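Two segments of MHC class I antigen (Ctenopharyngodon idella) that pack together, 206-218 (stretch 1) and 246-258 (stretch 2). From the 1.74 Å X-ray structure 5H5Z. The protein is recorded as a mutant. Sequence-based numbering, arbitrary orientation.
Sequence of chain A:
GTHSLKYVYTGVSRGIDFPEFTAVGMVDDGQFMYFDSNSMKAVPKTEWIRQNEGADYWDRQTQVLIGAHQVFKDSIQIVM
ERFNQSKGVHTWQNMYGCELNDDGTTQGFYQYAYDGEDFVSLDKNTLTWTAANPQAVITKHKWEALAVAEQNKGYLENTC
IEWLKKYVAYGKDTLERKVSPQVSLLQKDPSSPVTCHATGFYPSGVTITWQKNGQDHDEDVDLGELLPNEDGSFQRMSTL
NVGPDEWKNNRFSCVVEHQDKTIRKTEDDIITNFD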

# COMPACT_ATOMS: atom_id res chain seq x y z
N VAL A 206 15.83 1.19 2.48
CA VAL A 206 17.04 1.02 1.67
C VAL A 206 17.73 2.37 1.42
O VAL A 206 17.06 3.39 1.31
CB VAL A 206 16.75 0.26 0.34
CG1 VAL A 206 15.99 1.14 -0.66
CG2 VAL A 206 18.03 -0.27 -0.29
N THR A 207 19.06 2.37 1.37
CA THR A 207 19.80 3.59 1.09
C THR A 207 20.61 3.41 -0.19
O THR A 207 21.47 2.54 -0.28
CB THR A 207 20.72 3.99 2.27
OG1 THR A 207 19.92 4.16 3.45
CG2 THR A 207 21.44 5.30 1.98
N ILE A 208 20.31 4.25 -1.18
CA ILE A 208 21.02 4.22 -2.46
C ILE A 208 21.80 5.52 -2.57
O ILE A 208 21.23 6.60 -2.43
CB ILE A 208 20.06 4.07 -3.66
CG1 ILE A 208 19.18 2.83 -3.50
CG2 ILE A 208 20.84 4.02 -4.97
CD1 ILE A 208 18.12 2.66 -4.56
N THR A 209 23.10 5.40 -2.81
CA THR A 209 23.95 6.58 -2.95
C THR A 209 24.86 6.43 -4.15
O THR A 209 25.10 5.33 -4.65
CB THR A 209 24.82 6.83 -1.71
OG1 THR A 209 25.63 5.67 -1.45
CG2 THR A 209 23.97 7.14 -0.48
N TRP A 210 25.42 7.55 -4.57
CA TRP A 210 26.38 7.58 -5.65
C TRP A 210 27.71 8.08 -5.12
O TRP A 210 27.75 8.92 -4.23
CB TRP A 210 25.90 8.49 -6.78
CG TRP A 210 24.71 7.98 -7.50
CD1 TRP A 210 23.41 8.29 -7.24
CD2 TRP A 210 24.69 7.08 -8.60
NE1 TRP A 210 22.59 7.64 -8.11
CE2 TRP A 210 23.35 6.89 -8.96
CE3 TRP A 210 25.68 6.42 -9.33
CZ2 TRP A 210 22.97 6.06 -10.00
CZ3 TRP A 210 25.30 5.60 -10.36
CH2 TRP A 210 23.96 5.43 -10.69
N GLN A 211 28.79 7.54 -5.64
CA GLN A 211 30.11 8.00 -5.27
C GLN A 211 30.92 8.36 -6.51
O GLN A 211 30.81 7.73 -7.55
CB GLN A 211 30.84 6.95 -4.43
CG GLN A 211 30.38 6.89 -2.99
CD GLN A 211 31.43 6.32 -2.05
OE1 GLN A 211 32.18 5.42 -2.42
NE2 GLN A 211 31.49 6.84 -0.84
N LYS A 212 31.71 9.42 -6.39
CA LYS A 212 32.65 9.79 -7.43
C LYS A 212 34.05 9.63 -6.86
O LYS A 212 34.41 10.28 -5.90
CB LYS A 212 32.40 11.24 -7.85
CG LYS A 212 33.28 11.73 -8.99
CD LYS A 212 32.97 13.18 -9.32
CE LYS A 212 33.98 13.77 -10.28
NZ LYS A 212 33.80 15.24 -10.42
N ASN A 213 34.83 8.76 -7.47
CA ASN A 213 36.21 8.59 -7.04
C ASN A 213 36.29 8.27 -5.55
O ASN A 213 37.17 8.76 -4.86
CB ASN A 213 37.02 9.84 -7.37
CG ASN A 213 37.00 10.17 -8.85
OD1 ASN A 213 37.04 9.27 -9.69
ND2 ASN A 213 36.92 11.45 -9.18
N GLY A 214 35.36 7.45 -5.07
CA GLY A 214 35.36 7.02 -3.68
C GLY A 214 34.82 8.01 -2.67
O GLY A 214 34.96 7.81 -1.47
N GLN A 215 34.19 9.08 -3.14
CA GLN A 215 33.59 10.05 -2.23
C GLN A 215 32.13 10.24 -2.57
O GLN A 215 31.74 10.09 -3.72
CB GLN A 215 34.32 11.39 -2.28
CG GLN A 215 35.79 11.31 -1.89
CD GLN A 215 36.00 10.80 -0.48
OE1 GLN A 215 36.78 9.87 -0.26
NE2 GLN A 215 35.31 11.40 0.48
N ASP A 216 31.31 10.55 -1.57
CA ASP A 216 29.88 10.66 -1.81
C ASP A 216 29.61 11.79 -2.78
O ASP A 216 30.17 12.87 -2.65
CB ASP A 216 29.14 10.91 -0.50
CG ASP A 216 28.95 9.65 0.33
OD1 ASP A 216 29.17 8.54 -0.21
OD2 ASP A 216 28.59 9.77 1.51
N HIS A 217 28.75 11.53 -3.75
CA HIS A 217 28.41 12.52 -4.76
C HIS A 217 26.92 12.78 -4.71
O HIS A 217 26.12 11.89 -4.97
CB HIS A 217 28.80 11.97 -6.13
CG HIS A 217 28.58 12.93 -7.25
ND1 HIS A 217 29.49 13.93 -7.56
CD2 HIS A 217 27.58 13.04 -8.16
CE1 HIS A 217 29.05 14.61 -8.60
NE2 HIS A 217 27.90 14.09 -8.98
N ASP A 218 26.54 14.02 -4.41
CA ASP A 218 25.13 14.37 -4.25
C ASP A 218 24.57 15.30 -5.35
O ASP A 218 23.41 15.68 -5.30
CB ASP A 218 24.84 14.92 -2.84
CG ASP A 218 25.71 16.11 -2.46
OD1 ASP A 218 26.15 16.87 -3.35
OD2 ASP A 218 25.96 16.29 -1.25
N GLU A 246 31.96 13.04 -18.06
CA GLU A 246 32.18 12.99 -16.61
C GLU A 246 32.34 11.55 -16.14
O GLU A 246 33.16 11.26 -15.26
CB GLU A 246 31.04 13.68 -15.85
CG GLU A 246 30.85 15.15 -16.17
CD GLU A 246 32.13 15.96 -16.07
OE1 GLU A 246 32.82 15.88 -15.02
OE2 GLU A 246 32.46 16.68 -17.03
N TRP A 247 31.57 10.65 -16.74
CA TRP A 247 31.68 9.22 -16.48
C TRP A 247 33.02 8.66 -16.96
O TRP A 247 33.64 7.84 -16.28
CB TRP A 247 30.52 8.47 -17.14
CG TRP A 247 30.36 7.10 -16.62
CD1 TRP A 247 30.98 5.97 -17.07
CD2 TRP A 247 29.53 6.69 -15.52
NE1 TRP A 247 30.58 4.89 -16.32
CE2 TRP A 247 29.70 5.30 -15.36
CE3 TRP A 247 28.66 7.37 -14.65
CZ2 TRP A 247 29.03 4.57 -14.37
CZ3 TRP A 247 27.99 6.64 -13.67
CH2 TRP A 247 28.19 5.25 -13.54
N LYS A 248 33.47 9.12 -18.13
CA LYS A 248 34.74 8.69 -18.71
C LYS A 248 35.95 9.12 -17.87
O LYS A 248 36.88 8.36 -17.68
CB LYS A 248 34.88 9.20 -20.15
CG LYS A 248 36.27 9.02 -20.76
CD LYS A 248 36.31 9.42 -22.23
CE LYS A 248 37.75 9.49 -22.72
NZ LYS A 248 37.81 9.57 -24.21
N ASN A 249 35.91 10.36 -17.37
CA ASN A 249 37.06 10.95 -16.68
C ASN A 249 37.18 10.57 -15.21
O ASN A 249 38.23 10.76 -14.60
CB ASN A 249 37.03 12.48 -16.82
CG ASN A 249 37.19 12.93 -18.26
OD1 ASN A 249 37.91 12.32 -19.05
ND2 ASN A 249 36.52 14.03 -18.60
N ASN A 250 36.11 10.02 -14.64
CA ASN A 250 36.08 9.70 -13.22
C ASN A 250 35.60 8.28 -12.94
O ASN A 250 35.15 7.57 -13.84
CB ASN A 250 35.22 10.72 -12.46
CG ASN A 250 35.63 12.15 -12.78
OD1 ASN A 250 35.13 12.76 -13.73
ND2 ASN A 250 36.54 12.70 -11.99
N ARG A 251 35.71 7.85 -11.68
CA ARG A 251 35.26 6.53 -11.28
C ARG A 251 33.98 6.64 -10.46
O ARG A 251 34.03 6.77 -9.24
CB ARG A 251 36.35 5.79 -10.51
CG ARG A 251 37.52 5.34 -11.36
CD ARG A 251 38.60 4.65 -10.53
NE ARG A 251 38.13 3.39 -9.95
CZ ARG A 251 38.89 2.54 -9.26
NH1 ARG A 251 38.36 1.43 -8.77
NH2 ARG A 251 40.18 2.80 -9.06
N PHE A 252 32.85 6.61 -11.15
CA PHE A 252 31.56 6.66 -10.50
C PHE A 252 31.11 5.25 -10.12
O PHE A 252 31.41 4.28 -10.80
CB PHE A 252 30.51 7.30 -11.40
CG PHE A 252 30.57 8.81 -11.43
CD1 PHE A 252 29.87 9.57 -10.50
CD2 PHE A 252 31.32 9.47 -12.41
CE1 PHE A 252 29.91 10.95 -10.53
CE2 PHE A 252 31.37 10.86 -12.44
CZ PHE A 252 30.67 11.60 -11.50
N SER A 253 30.37 5.16 -9.02
CA SER A 253 29.78 3.90 -8.59
C SER A 253 28.49 4.16 -7.84
O SER A 253 28.28 5.26 -7.33
CB SER A 253 30.76 3.13 -7.70
OG SER A 253 31.05 3.85 -6.52
N CYS A 254 27.61 3.16 -7.80
CA CYS A 254 26.42 3.20 -6.96
C CYS A 254 26.65 2.31 -5.75
O CYS A 254 27.22 1.23 -5.88
CB CYS A 254 25.19 2.69 -7.72
SG CYS A 254 23.74 2.64 -6.64
N VAL A 255 26.19 2.77 -4.59
CA VAL A 255 26.24 1.97 -3.37
C VAL A 255 24.82 1.77 -2.84
O VAL A 255 24.11 2.75 -2.58
CB VAL A 255 27.16 2.59 -2.29
CG1 VAL A 255 27.22 1.69 -1.06
CG2 VAL A 255 28.56 2.83 -2.84
N VAL A 256 24.41 0.52 -2.70
CA VAL A 256 23.11 0.18 -2.12
C VAL A 256 23.31 -0.45 -0.75
O VAL A 256 23.97 -1.49 -0.63
CB VAL A 256 22.28 -0.75 -3.03
CG1 VAL A 256 20.94 -1.06 -2.39
CG2 VAL A 256 22.06 -0.12 -4.39
N GLU A 257 22.75 0.19 0.28
CA GLU A 257 22.84 -0.31 1.65
C GLU A 257 21.49 -0.80 2.17
O GLU A 257 20.49 -0.10 2.10
CB GLU A 257 23.43 0.75 2.59
CG GLU A 257 23.72 0.21 3.99
CD GLU A 257 24.42 1.22 4.89
OE1 GLU A 257 24.17 1.19 6.11
OE2 GLU A 257 25.22 2.04 4.39
N HIS A 258 21.49 -2.02 2.72
CA HIS A 258 20.28 -2.63 3.27
C HIS A 258 20.72 -3.55 4.39
O HIS A 258 21.64 -4.36 4.22
CB HIS A 258 19.56 -3.43 2.17
CG HIS A 258 18.34 -4.16 2.64
ND1 HIS A 258 17.12 -3.55 2.80
CD2 HIS A 258 18.15 -5.47 2.94
CE1 HIS A 258 16.23 -4.45 3.20
NE2 HIS A 258 16.84 -5.62 3.29
O HOH W 1 33.41 5.53 -6.82

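Strands 207-212 and 252-258 run antiparallel, their axes at 157° and 4.6 Å apart at closest approach. Three pairs of reciprocal backbone hydrogen bonds set the register: Thr207 with Glu257, Thr209 with Val255, and Gln211 with Ser253. Representative distances are 2.7 Å from Glu257 N to Thr207 O and 2.9 Å from Gln211 N to Ser253 O. Side chains alternate between the two sheet faces, so a side chain meets its cross-strand partner or, two positions along, the next residue on that face, as Ile208 meets both Val256 and Cys254.

The face carrying Ile208, Trp210, Lys212, Phe252, Cys254 and Val256 is largely buried. Trp210 (chi1 -68°, m; chi2 94°) swings the end of its indole nearer to the other strand, and the six-membered ring covers Cys254: Cys254 CB lies 4.1 Å from its centroid, 18° off the normal. Cys254, at chi1 176° (t), places SG 3.6 Å from Ile208 CG2, and the same sulfur is bonded covalently elsewhere in the structure. Trp210 CZ3 also reaches Trp247 CH2 of the helix at 4.3 Å, meeting the Trp247 ring at its edge. Farther along, Ile208 CG1 packs 4.2 Å from Val256 CG2, while Val206 CG2 approaches Val256 CG1 at 3.7 Å.

Lys212 is extended, with all four chi angles t, which lays its aliphatic chain across the Phe252 ring; Lys212 CG is 3.9 Å from the ring centroid and Lys212 CD 3.5 Å from Phe252 CZ. Phe252 (chi1 -79°, m) in turn directs its edge at the face of His217, whose chi1 is -176° (t). The centroids are 5.3 Å apart and the planes nearly perpendicular, at 89°.

The face of Thr207, Thr209, Gln211, Ser253, Val255 and Glu257 is more exposed, though its contacts cover nearly as much area. Thr209, in the p rotamer, puts OG1 3.5 Å from Val255 CB. Gln211 CB meets Ser253 OG at 3.7 Å, and Gln211 NE2 donates to Asp216 OD1 at 2.9 Å, tying the amide to the returning segment beyond the turn.

That turn, type I' from Lys212 to Gln215, has positive phi at Asn213 (55°) and Gly214 (79°). Asn213 N donates to Arg251 O at 2.8 Å, and its m rotamer (chi1 -58°) brings Asn213 OD1 within 2.8 Å of Arg251 N as acceptor, so backbone and side chain together hold Arg251. A water bridges this end, accepting from Gly214 N (3.2 Å), donating to Arg251 O (2.8 Å) and hydrogen-bonding Ser253 OG (2.9 Å).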